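Local coordinates for nitroalkane oxidase (Podospora anserina, PDB 3MKH) that oxidises nitroalkanes to aldehydes or ketones with its FAD cofactor, releasing nitrite and turning molecular oxygen into hydrogen peroxide, at the interface of chains A and B. Numbering follows the deposited sequence. Chains: chain A/B, Nitroalkane oxidase.

The interface of chains A and B. Residues chain A 142, 145-146, 148; chain B 303-304, 310.
A bidentate carboxylate–guanidinium salt bridge joins two loops of neighbouring subunits, A:Glu145 reaching out of the loop that follows strand 130-133 and B:Arg310 standing between the 3-10 helix 307-309 and helix 311-340. The two side chains approach from opposite directions and meet end-on. NH1 of B:Arg310 donates to OE2 of A:Glu145 at 2.7 Å, while NH2 of B:Arg310 donates to OE1 of A:Glu145 at 2.9 Å. Both bonds are nearly straight and arrive on the syn sides of the carboxylate oxygens, each nitrogen somewhat out of the carboxylate plane, while both oxygens lie near the guanidinium plane; the two planes are twisted 26° apart. With CG of A:Glu145 anti to its own backbone nitrogen (chi1 -172°) and the chain extended beyond it, the carboxylate is carried across to chain B; the arginine, by contrast, bends at chi2 (-75°) before presenting its two terminal nitrogens.

OE1 has a second donor. The backbone N of B:Ala304 reaches OE1 of A:Glu145 at 2.8 Å from above the carboxylate plane, so that one acid ties together two points of chain B on either side of the 3-10 helix 307-309, and three bonds on two oxygens should hold the carboxylate from turning. Replacing A:Glu145 by an alanine would probably leave the B:Arg310 guanidinium without its counter-charge and the B:Ala304 amide without this acceptor, freeing the arginine end to turn.

An amide also lies over the guanidinium, almost parallel to it: ND2 of A:Asn142 sits over the rim of one face, 3.3 Å from NH2 of B:Arg310. CB of A:Asn142 rests 3.6 Å from CA of B:Gly303. Nearby, the methyl CB of B:Ala304 packs 3.7 Å from the carbonyl O of A:Lys146. The centre of the contact lies about 18 Å from A:Asp399, the proton acceptor. A:Asn142 is an FAD-binding residue and B:Arg310 also lies in an FAD pocket, so the contact probably couples subunit pairing in the homotetramer to cofactor binding.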
loop_
_atom_site.group_PDB
_atom_site.type_symbol
_atom_site.label_atom_id
_atom_site.label_comp_id
_atom_site.label_asym_id
_atom_site.label_seq_id
_atom_site.Cartn_x
_atom_site.Cartn_y
_atom_site.Cartn_z
ATOM N N ASN A 142 18.575 -1.829 20.869
ATOM C CA ASN A 142 20.010 -1.996 20.690
ATOM C C ASN A 142 20.721 -2.415 21.978
ATOM O O ASN A 142 21.917 -2.179 22.142
ATOM C CB ASN A 142 20.605 -0.701 20.141
ATOM C CG ASN A 142 19.846 -0.199 18.919
ATOM O OD1 ASN A 142 19.183 0.841 18.960
ATOM N ND2 ASN A 142 19.911 -0.961 17.837
ATOM N N GLU A 145 23.635 -4.628 21.154
ATOM C CA GLU A 145 24.510 -4.185 20.078
ATOM C C GLU A 145 25.933 -3.939 20.554
ATOM O O GLU A 145 26.158 -3.232 21.536
ATOM C CB GLU A 145 23.958 -2.920 19.423
ATOM C CG GLU A 145 24.707 -2.494 18.166
ATOM C CD GLU A 145 24.104 -1.257 17.511
ATOM O OE1 GLU A 145 23.684 -0.339 18.249
ATOM O OE2 GLU A 145 24.051 -1.201 16.261
ATOM N N LYS A 146 26.900 -4.522 19.850
ATOM C CA LYS A 146 28.302 -4.244 20.150
ATOM C C LYS A 146 28.583 -2.758 19.977
ATOM O O LYS A 146 28.190 -2.157 18.972
ATOM C CB LYS A 146 29.223 -5.059 19.234
ATOM C CG LYS A 146 29.376 -6.514 19.633
ATOM C CD LYS A 146 30.340 -7.224 18.692
ATOM C CE LYS A 146 30.740 -8.590 19.220
ATOM N NZ LYS A 146 31.534 -9.332 18.188
ATOM N N ALA A 148 27.444 -0.399 21.845
ATOM C CA ALA A 148 26.389 0.413 22.445
ATOM C C ALA A 148 26.520 0.360 23.966
ATOM O O ALA A 148 27.250 -0.482 24.499
ATOM C CB ALA A 148 24.996 -0.079 21.984
ATOM N N GLY B 303 21.655 3.136 20.871
ATOM C CA GLY B 303 22.414 2.440 19.843
ATOM C C GLY B 303 23.873 2.864 19.805
ATOM O O GLY B 303 24.264 3.828 20.461
ATOM N N ALA B 304 24.677 2.126 19.045
ATOM C CA ALA B 304 26.080 2.458 18.834
ATOM C C ALA B 304 26.231 3.557 17.780
ATOM O O ALA B 304 27.316 4.108 17.598
ATOM C CB ALA B 304 26.840 1.221 18.400
ATOM N N ARG B 310 20.192 3.923 10.691
ATOM C CA ARG B 310 19.473 2.670 10.470
ATOM C C ARG B 310 18.629 2.839 9.215
ATOM O O ARG B 310 17.749 3.708 9.183
ATOM C CB ARG B 310 18.552 2.373 11.659
ATOM C CG ARG B 310 19.163 2.647 13.025
ATOM C CD ARG B 310 20.161 1.580 13.430
ATOM N NE ARG B 310 20.613 1.792 14.805
ATOM C CZ ARG B 310 21.579 1.091 15.390
ATOM N NH1 ARG B 310 22.207 0.125 14.716
ATOM N NH2 ARG B 310 21.922 1.353 16.642
#